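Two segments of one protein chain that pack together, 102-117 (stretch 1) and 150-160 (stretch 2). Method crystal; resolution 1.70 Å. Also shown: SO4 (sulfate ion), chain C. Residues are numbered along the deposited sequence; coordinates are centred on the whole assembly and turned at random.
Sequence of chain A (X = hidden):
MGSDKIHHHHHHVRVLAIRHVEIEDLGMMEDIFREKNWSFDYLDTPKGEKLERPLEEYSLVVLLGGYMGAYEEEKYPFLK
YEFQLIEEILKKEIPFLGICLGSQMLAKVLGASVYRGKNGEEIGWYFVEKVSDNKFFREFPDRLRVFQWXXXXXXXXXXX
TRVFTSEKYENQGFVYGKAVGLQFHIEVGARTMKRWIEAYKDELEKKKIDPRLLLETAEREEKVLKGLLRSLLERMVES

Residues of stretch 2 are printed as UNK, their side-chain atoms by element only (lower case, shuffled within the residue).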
ATOM      1  N   GLY A 102      -0.438   5.572  -1.569  1.00 10.14           N
ATOM      2  CA  GLY A 102      -1.564   5.472  -0.666  1.00  9.78           C
ATOM      3  C   GLY A 102      -1.215   5.838   0.754  1.00 10.85           C
ATOM      4  O   GLY A 102      -2.016   6.471   1.428  1.00 13.35           O
ATOM      5  N   SER A 103      -0.051   5.381   1.242  1.00 11.18           N
ATOM      6  CA  SER A 103       0.371   5.696   2.603  1.00 12.12           C
ATOM      7  C   SER A 103       0.693   7.185   2.733  1.00 12.23           C
ATOM      8  O   SER A 103       0.428   7.791   3.774  1.00 11.81           O
ATOM      9  CB  SER A 103       1.593   4.852   3.046  1.00 11.32           C
ATOM     10  OG  SER A 103       2.790   5.180   2.315  1.00 11.45           O
ATOM     11  N   GLN A 104       1.294   7.762   1.704  1.00 11.33           N
ATOM     12  CA  GLN A 104       1.655   9.182   1.702  1.00 10.61           C
ATOM     13  C   GLN A 104       0.409  10.055   1.638  1.00 12.11           C
ATOM     14  O   GLN A 104       0.310  11.068   2.323  1.00 12.20           O
ATOM     15  CB  GLN A 104       2.548   9.456   0.497  1.00 10.54           C
ATOM     16  CG  GLN A 104       3.885   8.798   0.666  1.00 14.53           C
ATOM     17  CD  GLN A 104       4.663   8.682  -0.593  1.00 18.60           C
ATOM     18  OE1 GLN A 104       4.258   9.158  -1.665  1.00 16.16           O
ATOM     19  NE2 GLN A 104       5.806   8.039  -0.484  1.00 19.04           N
HETATM   20  N   MSE A 105      -0.586   9.636   0.860  1.00 10.17           N
HETATM   21  CA  MSE A 105      -1.851  10.376   0.783  1.00  9.87           C
HETATM   22  C   MSE A 105      -2.578  10.335   2.111  1.00  8.35           C
HETATM   23  O   MSE A 105      -3.163  11.332   2.536  1.00 10.36           O
HETATM   24  CB  MSE A 105      -2.734   9.817  -0.341  1.00  9.29           C
HETATM   25  CG  MSE A 105      -2.123  10.100  -1.719  1.00  7.04           C
HETATM   26 SE   MSE A 105      -3.169   9.354  -3.160  0.70 15.73          SE
HETATM   27  CE  MSE A 105      -4.719  10.472  -3.022  1.00 15.97           C
ATOM     28  N   LEU A 106      -2.541   9.193   2.776  1.00  9.18           N
ATOM     29  CA  LEU A 106      -3.141   9.080   4.098  1.00 10.38           C
ATOM     30  C   LEU A 106      -2.419  10.003   5.093  1.00  9.70           C
ATOM     31  O   LEU A 106      -3.056  10.715   5.878  1.00 10.02           O
ATOM     32  CB  LEU A 106      -3.096   7.625   4.605  1.00  9.19           C
ATOM     33  CG  LEU A 106      -3.623   7.390   6.038  1.00  9.51           C
ATOM     34  CD1 LEU A 106      -5.083   7.763   6.212  1.00 16.14           C
ATOM     35  CD2 LEU A 106      -3.400   5.918   6.450  1.00 12.33           C
ATOM     36  N   ALA A 107      -1.094   9.974   5.093  1.00 10.25           N
ATOM     37  CA  ALA A 107      -0.305  10.848   5.973  1.00 10.30           C
ATOM     38  C   ALA A 107      -0.646  12.319   5.778  1.00  9.94           C
ATOM     39  O   ALA A 107      -0.783  13.073   6.725  1.00  8.95           O
ATOM     40  CB  ALA A 107       1.162  10.642   5.744  1.00  9.66           C
ATOM     41  N   LYS A 108      -0.774  12.735   4.525  1.00  7.59           N
ATOM     42  CA  LYS A 108      -1.156  14.102   4.202  1.00  9.11           C
ATOM     43  C   LYS A 108      -2.537  14.481   4.779  1.00  8.62           C
ATOM     44  O   LYS A 108      -2.704  15.548   5.330  1.00  9.29           O
ATOM     45  CB  LYS A 108      -1.123  14.311   2.665  1.00  8.95           C
ATOM     46  CG  LYS A 108      -1.620  15.664   2.239  1.00 11.61           C
ATOM     47  CD  LYS A 108      -1.494  15.839   0.708  1.00 14.88           C
ATOM     48  CE  LYS A 108      -2.423  16.939   0.195  1.00 23.34           C
ATOM     49  NZ  LYS A 108      -2.331  17.236  -1.285  1.00 18.43           N
ATOM     50  N   VAL A 109      -3.522  13.610   4.609  1.00  9.37           N
ATOM     51  CA  VAL A 109      -4.859  13.871   5.129  1.00  9.17           C
ATOM     52  C   VAL A 109      -4.816  14.035   6.658  1.00 10.15           C
ATOM     53  O   VAL A 109      -5.552  14.859   7.240  1.00 10.19           O
ATOM     54  CB  VAL A 109      -5.847  12.804   4.668  1.00 10.00           C
ATOM     55  CG1 VAL A 109      -7.154  12.934   5.397  1.00 13.36           C
ATOM     56  CG2 VAL A 109      -6.074  12.913   3.164  1.00 12.07           C
ATOM     57  N   LEU A 110      -3.911  13.294   7.300  1.00  8.85           N
ATOM     58  CA  LEU A 110      -3.735  13.328   8.760  1.00 10.64           C
ATOM     59  C   LEU A 110      -2.767  14.451   9.171  1.00 11.74           C
ATOM     60  O   LEU A 110      -2.319  14.526  10.329  1.00 11.36           O
ATOM     61  CB  LEU A 110      -3.213  11.969   9.222  1.00  9.54           C
ATOM     62  CG  LEU A 110      -4.233  10.833   9.053  1.00 14.19           C
ATOM     63  CD1 LEU A 110      -3.581   9.540   9.477  1.00 15.01           C
ATOM     64  CD2 LEU A 110      -5.469  11.092   9.869  1.00 15.58           C
ATOM     65  N   GLY A 111      -2.415  15.309   8.223  1.00 10.45           N
ATOM     66  CA  GLY A 111      -1.738  16.547   8.549  1.00 10.88           C
ATOM     67  C   GLY A 111      -0.217  16.557   8.414  1.00 11.38           C
ATOM     68  O   GLY A 111       0.384  17.578   8.707  1.00 12.60           O
ATOM     69  N   ALA A 112       0.384  15.476   7.922  1.00  9.59           N
ATOM     70  CA  ALA A 112       1.849  15.334   7.868  1.00  9.57           C
ATOM     71  C   ALA A 112       2.373  15.711   6.492  1.00 11.46           C
ATOM     72  O   ALA A 112       1.691  15.512   5.512  1.00 11.26           O
ATOM     73  CB  ALA A 112       2.252  13.910   8.163  1.00 10.27           C
ATOM     74  N   SER A 113       3.592  16.230   6.445  1.00  9.57           N
ATOM     75  CA  SER A 113       4.249  16.572   5.198  1.00 10.15           C
ATOM     76  C   SER A 113       4.718  15.311   4.491  1.00 10.09           C
ATOM     77  O   SER A 113       5.128  14.320   5.117  1.00 10.23           O
ATOM     78  CB  SER A 113       5.453  17.516   5.458  1.00  8.56           C
ATOM     79  OG  SER A 113       5.073  18.752   6.019  1.00  8.26           O
ATOM     80  N   VAL A 114       4.681  15.379   3.176  1.00  9.66           N
ATOM     81  CA  VAL A 114       5.255  14.394   2.290  1.00  9.16           C
ATOM     82  C   VAL A 114       6.335  15.086   1.461  1.00  9.95           C
ATOM     83  O   VAL A 114       6.197  16.250   1.045  1.00  8.56           O
ATOM     84  CB  VAL A 114       4.146  13.838   1.347  1.00  9.99           C
ATOM     85  CG1 VAL A 114       4.712  12.898   0.293  1.00 11.54           C
ATOM     86  CG2 VAL A 114       3.043  13.232   2.186  1.00  8.77           C
ATOM     87  N   TYR A 115       7.425  14.368   1.220  1.00  8.99           N
ATOM     88  CA  TYR A 115       8.589  14.976   0.581  1.00  9.15           C
ATOM     89  C   TYR A 115       9.555  13.963   0.060  1.00  9.79           C
ATOM     90  O   TYR A 115       9.503  12.793   0.420  1.00 10.27           O
ATOM     91  CB  TYR A 115       9.343  15.885   1.544  1.00 10.09           C
ATOM     92  CG  TYR A 115       9.523  15.278   2.930  1.00  9.16           C
ATOM     93  CD1 TYR A 115      10.611  14.458   3.222  1.00 10.20           C
ATOM     94  CD2 TYR A 115       8.599  15.538   3.955  1.00 11.29           C
ATOM     95  CE1 TYR A 115      10.778  13.893   4.477  1.00 13.39           C
ATOM     96  CE2 TYR A 115       8.766  14.993   5.224  1.00 11.06           C
ATOM     97  CZ  TYR A 115       9.857  14.163   5.490  1.00 15.29           C
ATOM     98  OH  TYR A 115      10.033  13.622   6.746  1.00 14.32           O
ATOM     99  N   ARG A 116      10.425  14.439  -0.818  1.00 10.35           N
ATOM    100  CA  ARG A 116      11.464  13.593  -1.419  1.00 11.60           C
ATOM    101  C   ARG A 116      12.394  13.084  -0.328  1.00 11.65           C
ATOM    102  O   ARG A 116      12.886  13.867   0.492  1.00 13.34           O
ATOM    103  CB  ARG A 116      12.265  14.357  -2.478  1.00 13.00           C
ATOM    104  CG  ARG A 116      13.139  13.450  -3.377  1.00 16.14           C
ATOM    105  CD  ARG A 116      13.973  14.206  -4.384  1.00 24.27           C
ATOM    106  NE  ARG A 116      15.010  14.980  -3.700  1.00 31.12           N
ATOM    107  CZ  ARG A 116      16.222  14.524  -3.366  1.00 37.82           C
ATOM    108  NH1 ARG A 116      16.595  13.276  -3.645  1.00 37.37           N
ATOM    109  NH2 ARG A 116      17.076  15.331  -2.739  1.00 35.03           N
ATOM    110  N   GLY A 117      12.622  11.767  -0.327  1.00  9.54           N
ATOM    111  CA  GLY A 117      13.545  11.169   0.594  1.00 11.04           C
ATOM    112  C   GLY A 117      14.963  11.643   0.400  1.00 12.73           C
ATOM    113  O   GLY A 117      15.432  11.778  -0.737  1.00 12.67           O
ATOM    114  N   UNK A 150      10.049   3.450  -4.150  1.00 11.13           N
ATOM    115  CA  UNK A 150       9.633   4.804  -3.778  1.00 11.81           C
ATOM    116  C   UNK A 150      10.831   5.723  -3.635  1.00 11.85           C
ATOM    117  O   UNK A 150      11.902   5.306  -3.225  1.00 11.34           O
ATOM    118  n   UNK A 150       9.961   5.718  -0.441  1.00 16.76           N
ATOM    119  c   UNK A 150      10.147   3.547  -0.646  1.00 16.34           C
ATOM    120  c   UNK A 150       9.598   4.641  -1.230  1.00 15.25           C
ATOM    121  n   UNK A 150      10.849   3.978   0.453  1.00 15.36           N
ATOM    122  c   UNK A 150       8.793   4.796  -2.482  1.00 11.96           C
ATOM    123  c   UNK A 150      10.704   5.289   0.568  1.00 18.30           C
ATOM    124  N   UNK A 151      10.582   6.989  -3.933  1.00 10.42           N
ATOM    125  CA  UNK A 151      11.510   8.063  -3.720  1.00 10.08           C
ATOM    126  C   UNK A 151      11.044   9.062  -2.682  1.00 12.10           C
ATOM    127  O   UNK A 151      11.862   9.824  -2.196  1.00 13.40           O
ATOM    128  N   UNK A 152       9.758   9.081  -2.385  1.00 11.17           N
ATOM    129  CA  UNK A 152       9.215  10.031  -1.404  1.00 12.24           C
ATOM    130  C   UNK A 152       9.020   9.330  -0.082  1.00 11.23           C
ATOM    131  O   UNK A 152       8.916   8.090   0.009  1.00 11.76           O
ATOM    132  o   UNK A 152       6.961  12.247  -3.376  1.00 23.81           O
ATOM    133  o   UNK A 152       9.147  12.092  -3.330  1.00 14.17           O
ATOM    134  c   UNK A 152       8.007  11.717  -2.899  1.00 16.91           C
ATOM    135  c   UNK A 152       7.877  10.607  -1.849  1.00 11.79           C
ATOM    136  N   UNK A 153       8.973  10.141   0.953  1.00 11.65           N
ATOM    137  CA  UNK A 153       8.609   9.701   2.306  1.00 11.09           C
ATOM    138  C   UNK A 153       7.717  10.736   3.001  1.00 12.22           C
ATOM    139  O   UNK A 153       7.207  11.641   2.381  1.00 12.10           O
ATOM    140  c   UNK A 153       9.934   9.370   3.107  1.00 13.07           C
ATOM    141  o   UNK A 153       9.629   8.681   4.337  1.00 11.69           O
ATOM    142  c   UNK A 153      10.687  10.590   3.468  1.00 12.55           C
ATOM    143  N   UNK A 154       7.489  10.575   4.295  1.00 12.17           N
ATOM    144  CA  UNK A 154       6.583  11.428   5.018  1.00 11.14           C
ATOM    145  C   UNK A 154       6.979  11.516   6.482  1.00 10.72           C
ATOM    146  O   UNK A 154       7.703  10.674   6.998  1.00 11.38           O
ATOM    147  c   UNK A 154       4.764   6.729   5.829  1.00 16.58           C
ATOM    148  c   UNK A 154       4.762   9.019   6.509  1.00 16.39           C
ATOM    149  c   UNK A 154       4.658   7.665   6.824  1.00 15.76           C
ATOM    150  c   UNK A 154       5.126  10.922   4.890  1.00 11.88           C
ATOM    151  c   UNK A 154       4.957   7.131   4.513  1.00 14.50           C
ATOM    152  c   UNK A 154       5.051   8.496   4.196  1.00 18.12           C
ATOM    153  c   UNK A 154       4.958   9.449   5.200  1.00 11.69           C
ATOM    154  N   UNK A 155       6.475  12.561   7.134  1.00 11.84           N
ATOM    155  CA  UNK A 155       6.498  12.684   8.590  1.00 11.29           C
ATOM    156  C   UNK A 155       5.398  11.809   9.183  1.00 11.45           C
ATOM    157  O   UNK A 155       4.396  11.529   8.551  1.00 11.29           O
ATOM    158  c   UNK A 155       6.222  14.100   8.996  1.00 11.10           C
ATOM    159  o   UNK A 155       8.539  14.525   8.627  1.00 13.56           O
ATOM    160  o   UNK A 155       7.222  16.269   8.663  1.00 12.91           O
ATOM    161  c   UNK A 155       7.388  15.027   8.742  1.00 10.56           C
ATOM    162  N   UNK A 156       5.593  11.370  10.419  1.00 10.38           N
ATOM    163  CA  UNK A 156       4.564  10.604  11.129  1.00 10.29           C
ATOM    164  C   UNK A 156       3.457  11.535  11.593  1.00  9.95           C
ATOM    165  O   UNK A 156       3.718  12.493  12.284  1.00  8.41           O
ATOM    166  c   UNK A 156       4.310   9.021  13.219  1.00 11.55           C
ATOM    167  c   UNK A 156       5.043   8.653  14.469  1.00 12.23           C
ATOM    168  c   UNK A 156       3.922   7.801  12.455  1.00 14.84           C
ATOM    169  c   UNK A 156       5.198   9.913  12.337  1.00  9.61           C
ATOM    170  N   UNK A 157       2.206  11.296  11.192  1.00 10.07           N
ATOM    171  CA  UNK A 157       1.141  12.175  11.643  1.00  9.87           C
ATOM    172  C   UNK A 157       1.022  12.158  13.154  1.00 10.92           C
ATOM    173  O   UNK A 157       1.307  11.151  13.817  1.00 11.52           O
ATOM    174  c   UNK A 157       1.714  10.296  10.222  1.00 10.77           C
ATOM    175  c   UNK A 157       0.357  10.843   9.808  1.00  8.87           C
ATOM    176  c   UNK A 157      -0.108  11.567  11.024  1.00  9.56           C
ATOM    177  N   UNK A 158       0.592  13.277  13.673  1.00 11.63           N
ATOM    178  CA  UNK A 158       0.556  13.474  15.114  1.00 14.24           C
ATOM    179  C   UNK A 158      -0.299  12.408  15.764  1.00 15.54           C
ATOM    180  O   UNK A 158       0.055  11.850  16.797  1.00 16.85           O
ATOM    181  n   UNK A 158      -1.679  16.783  16.642  1.00 22.03           N
ATOM    182  c   UNK A 158      -0.460  16.475  17.375  1.00 24.42           C
ATOM    183  c   UNK A 158       0.013  14.840  15.460  1.00 14.04           C
ATOM    184  n   UNK A 158      -3.130  16.019  18.274  1.00 34.54           N
ATOM    185  n   UNK A 158      -3.933  16.831  16.278  1.00 30.40           N
ATOM    186  c   UNK A 158      -2.909  16.529  17.065  1.00 31.29           C
ATOM    187  c   UNK A 158       0.057  15.102  16.970  1.00 16.84           C
ATOM    188  N   UNK A 159      -1.432  12.099  15.189  1.00 15.46           N
ATOM    189  CA  UNK A 159      -2.264  11.137  15.921  1.00 20.13           C
ATOM    190  C   UNK A 159      -1.871   9.630  15.679  1.00 16.77           C
ATOM    191  O   UNK A 159      -2.411   8.706  16.304  1.00 17.19           O
ATOM    192  n   UNK A 159      -5.845  14.160  11.843  1.00 36.35           N
ATOM    193  n   UNK A 159      -5.264  13.660  14.022  1.00 37.36           N
ATOM    194  n   UNK A 159      -7.503  13.693  13.362  1.00 48.42           N
ATOM    195  c   UNK A 159      -4.244  12.792  16.154  1.00 28.45           C
ATOM    196  c   UNK A 159      -6.205  13.837  13.081  1.00 40.21           C
ATOM    197  c   UNK A 159      -5.519  13.320  15.438  1.00 39.81           C
ATOM    198  c   UNK A 159      -3.725  11.436  15.580  1.00 21.31           C
ATOM    199  N   UNK A 160      -0.891   9.392  14.816  1.00 13.26           N
ATOM    200  CA  UNK A 160      -0.575   8.046  14.378  1.00 12.15           C
ATOM    201  C   UNK A 160       0.481   7.349  15.225  1.00 13.39           C
ATOM    202  O   UNK A 160       1.339   7.990  15.868  1.00 12.11           O
ATOM    203  c   UNK A 160      -0.132   8.073  12.911  1.00 12.15           C
TER
HETATM  204  S   SO4 C 402       7.579   8.164  -5.343  0.50 29.95           S
HETATM  205  O1  SO4 C 402       8.664   7.695  -6.181  0.50 22.51           O
HETATM  206  O2  SO4 C 402       7.647   7.752  -3.920  0.50 16.94           O
HETATM  207  O3  SO4 C 402       6.377   7.537  -5.891  0.50 36.85           O
HETATM  208  O4  SO4 C 402       7.393   9.622  -5.424  0.50 28.83           O
HETATM  209  O   HOH W   1       4.222  11.735  -2.916  1.00 21.46           O
HETATM  210  O   HOH W   2      -0.072  15.391  11.755  1.00 21.94           O
HETATM  211  O   HOH W   3      -2.766  13.866  12.907  1.00 32.19           O
HETATM  212  O   HOH W   4       4.911  17.599   8.662  1.00 25.86           O
HETATM  213  O   HOH W   5      14.650   9.825  -2.723  1.00 22.75           O

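Position 150 carries one carbon and then a five-membered ring of three carbons and two nitrogens. The side chain makes no close contact with stretch 1. It is His150. Its ND1 donates to the backbone O of position 152 at 2.6 Å.

Position 151 has no side-chain atoms, so it is Gly151. Its O accepts from Gly117 N at 2.8 Å. Its N donates to sulfate O1 and O2, both at 3.0 Å.

Position 152 has two carbons, the second carrying two oxygens. One oxygen lies 3.4 Å from Arg116 CA. That is the pattern of aspartate, Asp152, and this oxygen is OD1. A water joins its OD2 (2.8 Å from the water O) to Gln104 OE1 (2.9 Å from the same O). Gln104 NE2 sits 3.1 Å from Asp152 O, but the angle is too poor for a hydrogen bond.

Position 153 has one carbon bearing one oxygen and one carbon; the outer carbon lies 3.5 Å from Tyr115 CE1. This branched set is Thr153. Its backbone pairs with Tyr115 in both directions: Thr153 N to Tyr115 O is 2.8 Å, and Tyr115 N to Thr153 O is 3.0 Å.

Position 154 has one carbon and a ring of six carbons with no oxygen. The ring meets the helix: one ring carbon is 3.7 Å from Ser103 OG, a second 3.7 Å from Gln104 CG, and a third 4.0 Å from Ala107 CB. Hence Phe154; the three are CE1, CD1 and CG.

Position 155 again has two carbons, the second with two oxygens. One oxygen accepts from Tyr115 OH at 2.6 Å. This is Asp155, and the oxygen is OD1. Its N donates to Ser113 O at 3.0 Å.

Position 156 has four carbons, forked at the second. It is Leu156, and its CA-to-CB bond points away from stretch 1.

Position 157 has three carbons closing a ring onto the backbone N. Its CB is 3.6 Å from Leu110 CB, and another ring carbon is 4.0 Å from Ala112 CB. This is Pro157, and that carbon is CG.

Position 158 has three carbons, a nitrogen, and a carbon with two more nitrogens. It is Arg158, whose N reaches Leu110 O through a water.

Position 159 has the same atoms. One terminal nitrogen lies 3.7 Å from Leu110 CD2. It is Arg159, and the nitrogen is NH2.

Position 160 has a single carbon, Ala160. Its N closes a type I turn onto Pro157 O at 3.0 Å.

The contact combines an antiparallel strand pair with apolar packing. Backbone hydrogen bonds fix the register from Ser113 to Gly117. Val114 and Phe154 share one face of the sheet, and Phe154 fills the space towards the helix. Pro157 extends that packing over Ala107, Leu110 and Ala112.

Stretch 2 150-160: HGDTFDLPRRA
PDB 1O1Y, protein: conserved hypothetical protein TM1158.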